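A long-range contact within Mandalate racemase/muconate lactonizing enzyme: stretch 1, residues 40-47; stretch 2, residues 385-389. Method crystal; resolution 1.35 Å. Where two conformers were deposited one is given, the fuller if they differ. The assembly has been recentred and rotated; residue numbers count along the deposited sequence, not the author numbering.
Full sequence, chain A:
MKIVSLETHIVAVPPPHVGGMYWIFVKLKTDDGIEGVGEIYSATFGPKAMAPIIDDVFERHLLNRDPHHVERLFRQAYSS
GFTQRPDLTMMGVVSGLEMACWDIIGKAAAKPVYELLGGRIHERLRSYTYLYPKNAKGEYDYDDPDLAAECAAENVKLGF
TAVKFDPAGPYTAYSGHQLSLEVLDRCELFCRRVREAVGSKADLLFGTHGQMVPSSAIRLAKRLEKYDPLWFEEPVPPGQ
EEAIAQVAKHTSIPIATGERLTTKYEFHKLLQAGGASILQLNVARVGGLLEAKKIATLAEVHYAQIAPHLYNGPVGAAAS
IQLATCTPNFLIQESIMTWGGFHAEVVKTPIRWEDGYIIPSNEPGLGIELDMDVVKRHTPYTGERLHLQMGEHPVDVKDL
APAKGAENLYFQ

Stretch 1, residues 40-47: IYSATFGP
Stretch 2 (385-389) RLHLQ

The two stretches touch across at least 340 positions of sequence, and no hydrogen bond joins them; the 301 Å² buried between them, both sides summed, is a packing contact. Neither segment forms a regular strand within the contact, so there is no ladder of backbone pairing. The register is set by two close approaches, Ala43 CA to His387 CA at 5.8 Å and Gly46 CA to Leu386 CA at 5.6 Å, so that stretch 1 advances as stretch 2 runs back.

Ala43 (phi/psi -137/21) points its CB toward stretch 2: its CB lies 3.8 Å from His387 CB and 4.5 Å from Leu386 CB. Thr44 (-54/-44) and Phe45 (-120/152) then turn their side chains away, leaving backbone to meet Leu386. That leucine (-75/170; chi1 m, chi2 t) leaves its backbone sideways but brings its methyls onto stretch 1, with CD1 3.4 Å from Ala43 O and CD2 3.4 Å from Gly46 N and 3.7 Å from Phe45 C. These are contacts of a hydrocarbon with polar backbone atoms. Gly46 (-73/169) occupies the N-cap position, and Pro47 (-60/-27) begins the helix.

At the other end, Tyr41 (-113/101; chi1 t, chi2 72°) starts sideways and extends its ring to His387 (-54/-43; chi1 t, chi2 -121°). The ring planes lie at 85° with centroids 5.9 Å apart, an oblique pairing in which Tyr41 CE1 approaches His387 CE1 to 4.0 Å. His387 NE2 is hydrogen-bonded elsewhere in the structure. Beyond it, Leu388 (-139/156; chi1 m, chi2 t) places CD1 3.7 Å from Tyr41 OH.

Within stretch 2, the extended side chain of Gln389 (-140/158; chi1 m, chi2 t, chi3 179°) reaches back along the chain, and its OE1 accepts a 2.8 Å hydrogen bond from Leu386 N, a link that spans His387 and Leu388.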

ATOM      1  N   ILE A  40       4.991  40.747  -3.778  1.00 11.68           N
ATOM      2  CA  ILE A  40       3.879  39.817  -3.848  1.00 10.98           C
ATOM      3  C   ILE A  40       3.849  39.161  -5.223  1.00 11.31           C
ATOM      4  O   ILE A  40       3.926  39.854  -6.237  1.00 12.52           O
ATOM      5  CB  ILE A  40       2.562  40.574  -3.602  1.00 11.31           C
ATOM      6  CG1 ILE A  40       2.519  41.066  -2.153  1.00 12.14           C
ATOM      7  CG2 ILE A  40       1.347  39.719  -3.955  1.00 12.66           C
ATOM      8  CD1 ILE A  40       1.407  42.035  -1.841  1.00 13.11           C
ATOM      9  N   TYR A  41       3.748  37.830  -5.259  1.00 11.47           N
ATOM     10  CA  TYR A  41       3.666  37.104  -6.522  1.00 11.72           C
ATOM     11  C   TYR A  41       2.277  36.496  -6.614  1.00 12.05           C
ATOM     12  O   TYR A  41       1.981  35.487  -5.965  1.00 13.50           O
ATOM     13  CB  TYR A  41       4.732  36.010  -6.603  1.00 12.36           C
ATOM     14  CG  TYR A  41       4.929  35.415  -7.984  1.00 12.51           C
ATOM     15  CD1 TYR A  41       5.548  36.148  -8.983  1.00 14.01           C
ATOM     16  CD2 TYR A  41       4.524  34.120  -8.283  1.00 13.82           C
ATOM     17  CE1 TYR A  41       5.749  35.620 -10.243  1.00 14.45           C
ATOM     18  CE2 TYR A  41       4.727  33.577  -9.548  1.00 13.84           C
ATOM     19  CZ  TYR A  41       5.338  34.340 -10.524  1.00 13.16           C
ATOM     20  OH  TYR A  41       5.552  33.833 -11.789  1.00 13.45           O
ATOM     21  N   SER A  42       1.409  37.136  -7.391  1.00 12.59           N
ATOM     22  CA  SER A  42       0.033  36.675  -7.534  1.00 13.37           C
ATOM     23  C   SER A  42      -0.613  37.391  -8.702  1.00 13.48           C
ATOM     24  O   SER A  42      -0.638  38.622  -8.740  1.00 15.42           O
ATOM     25  CB  SER A  42      -0.762  36.982  -6.263  1.00 14.42           C
ATOM     26  OG  SER A  42      -2.036  36.370  -6.311  1.00 14.75           O
ATOM     27  N   ALA A  43      -1.149  36.624  -9.645  1.00 12.72           N
ATOM     28  CA  ALA A  43      -1.766  37.217 -10.828  1.00 13.62           C
ATOM     29  C   ALA A  43      -3.080  36.552 -11.214  1.00 11.82           C
ATOM     30  O   ALA A  43      -3.512  36.650 -12.361  1.00 12.92           O
ATOM     31  CB  ALA A  43      -0.789  37.217 -12.004  1.00 14.87           C
ATOM     32  N   THR A  44      -3.718  35.873 -10.266  1.00 11.30           N
ATOM     33  CA  THR A  44      -5.076  35.387 -10.496  1.00 11.83           C
ATOM     34  C   THR A  44      -5.970  36.547 -10.937  1.00 12.07           C
ATOM     35  O   THR A  44      -6.771  36.409 -11.876  1.00 12.11           O
ATOM     36  CB  THR A  44      -5.652  34.757  -9.227  1.00 12.41           C
ATOM     37  OG1 THR A  44      -4.750  33.760  -8.741  1.00 13.11           O
ATOM     38  CG2 THR A  44      -7.000  34.115  -9.508  1.00 13.61           C
ATOM     39  N   PHE A  45      -5.812  37.681 -10.248  1.00 12.09           N
ATOM     40  CA  PHE A  45      -6.542  38.915 -10.531  1.00 12.51           C
ATOM     41  C   PHE A  45      -5.542  39.999 -10.881  1.00 13.32           C
ATOM     42  O   PHE A  45      -4.403  39.960 -10.411  1.00 13.70           O
ATOM     43  CB  PHE A  45      -7.356  39.366  -9.314  1.00 11.97           C
ATOM     44  CG  PHE A  45      -8.111  38.257  -8.655  1.00 11.14           C
ATOM     45  CD1 PHE A  45      -9.117  37.584  -9.338  1.00 11.77           C
ATOM     46  CD2 PHE A  45      -7.812  37.871  -7.355  1.00 12.09           C
ATOM     47  CE1 PHE A  45      -9.812  36.542  -8.732  1.00 11.69           C
ATOM     48  CE2 PHE A  45      -8.501  36.828  -6.748  1.00 12.56           C
ATOM     49  CZ  PHE A  45      -9.506  36.163  -7.439  1.00 11.83           C
ATOM     50  N   GLY A  46      -5.979  40.970 -11.684  1.00 13.91           N
ATOM     51  CA  GLY A  46      -5.131  42.066 -12.122  1.00 14.87           C
ATOM     52  C   GLY A  46      -4.813  43.090 -11.049  1.00 15.07           C
ATOM     53  O   GLY A  46      -5.398  43.070  -9.967  1.00 15.17           O
ATOM     54  N   PRO A  47      -3.863  43.982 -11.336  0.54 16.30           N
ATOM     55  CA  PRO A  47      -3.388  44.969 -10.362  0.54 17.56           C
ATOM     56  C   PRO A  47      -4.466  45.926  -9.830  0.54 17.23           C
ATOM     57  O   PRO A  47      -4.316  46.407  -8.707  0.54 17.26           O
ATOM     58  CB  PRO A  47      -2.294  45.725 -11.133  0.54 18.79           C
ATOM     59  CG  PRO A  47      -2.548  45.406 -12.591  0.54 18.56           C
ATOM     60  CD  PRO A  47      -3.076  44.012 -12.579  0.54 17.49           C
ATOM     61  N   ARG A 385      -2.924  43.271 -19.718  1.00 20.30           N
ATOM     62  CA  ARG A 385      -2.611  41.884 -19.387  1.00 19.19           C
ATOM     63  C   ARG A 385      -2.301  41.645 -17.917  1.00 17.07           C
ATOM     64  O   ARG A 385      -1.908  42.562 -17.189  1.00 17.76           O
ATOM     65  CB  ARG A 385      -1.432  41.391 -20.232  1.00 22.05           C
ATOM     66  CG  ARG A 385      -1.731  41.273 -21.720  1.00 24.71           C
ATOM     67  CD  ARG A 385      -0.518  40.756 -22.482  1.00 27.32           C
ATOM     68  NE  ARG A 385      -0.153  39.393 -22.106  1.00 29.06           N
ATOM     69  CZ  ARG A 385      -0.531  38.304 -22.770  1.00 30.51           C
ATOM     70  NH1 ARG A 385      -1.295  38.413 -23.851  1.00 31.73           N
ATOM     71  NH2 ARG A 385      -0.145  37.105 -22.356  1.00 30.96           N
ATOM     72  N   LEU A 386      -2.482  40.398 -17.490  1.00 15.37           N
ATOM     73  CA  LEU A 386      -1.993  39.943 -16.193  1.00 13.87           C
ATOM     74  C   LEU A 386      -0.478  39.756 -16.260  1.00 14.93           C
ATOM     75  O   LEU A 386       0.108  39.798 -17.342  1.00 16.33           O
ATOM     76  CB  LEU A 386      -2.662  38.625 -15.818  1.00 13.48           C
ATOM     77  CG  LEU A 386      -4.174  38.671 -15.612  1.00 13.81           C
ATOM     78  CD1 LEU A 386      -4.740  37.271 -15.501  1.00 14.17           C
ATOM     79  CD2 LEU A 386      -4.493  39.490 -14.370  1.00 14.75           C
ATOM     80  N   HIS A 387       0.156  39.549 -15.110  1.00 13.88           N
ATOM     81  CA  HIS A 387       1.604  39.391 -15.068  1.00 14.74           C
ATOM     82  C   HIS A 387       2.087  38.295 -16.021  1.00 14.83           C
ATOM     83  O   HIS A 387       3.096  38.466 -16.718  1.00 15.14           O
ATOM     84  CB  HIS A 387       2.070  39.078 -13.655  1.00 16.94           C
ATOM     85  CG  HIS A 387       3.554  39.122 -13.511  1.00 21.14           C
ATOM     86  ND1 HIS A 387       4.303  38.051 -13.084  1.00 24.54           N
ATOM     87  CD2 HIS A 387       4.433  40.116 -13.786  1.00 22.88           C
ATOM     88  CE1 HIS A 387       5.581  38.386 -13.082  1.00 22.69           C
ATOM     89  NE2 HIS A 387       5.688  39.633 -13.495  1.00 24.69           N
ATOM     90  N   LEU A 388       1.357  37.179 -16.017  1.00 15.36           N
ATOM     91  CA  LEU A 388       1.525  36.074 -16.962  1.00 17.09           C
ATOM     92  C   LEU A 388       0.122  35.627 -17.325  1.00 15.26           C
ATOM     93  O   LEU A 388      -0.804  35.855 -16.551  1.00 15.05           O
ATOM     94  CB  LEU A 388       2.266  34.899 -16.316  1.00 19.48           C
ATOM     95  CG  LEU A 388       3.775  35.005 -16.110  1.00 21.83           C
ATOM     96  CD1 LEU A 388       4.271  33.821 -15.295  1.00 22.24           C
ATOM     97  CD2 LEU A 388       4.495  35.062 -17.448  1.00 23.46           C
ATOM     98  N   GLN A 389      -0.047  34.995 -18.484  1.00 15.13           N
ATOM     99  CA  GLN A 389      -1.346  34.455 -18.885  1.00 15.11           C
ATOM    100  C   GLN A 389      -1.192  33.104 -19.565  1.00 15.70           C
ATOM    101  O   GLN A 389      -0.113  32.773 -20.072  1.00 18.15           O
ATOM    102  CB  GLN A 389      -2.074  35.421 -19.834  1.00 15.52           C
ATOM    103  CG  GLN A 389      -2.389  36.755 -19.186  1.00 15.98           C
ATOM    104  CD  GLN A 389      -3.212  37.710 -20.034  1.00 16.22           C
ATOM    105  OE1 GLN A 389      -3.537  38.808 -19.578  1.00 16.15           O
ATOM    106  NE2 GLN A 389      -3.552  37.311 -21.260  1.00 17.02           N
TER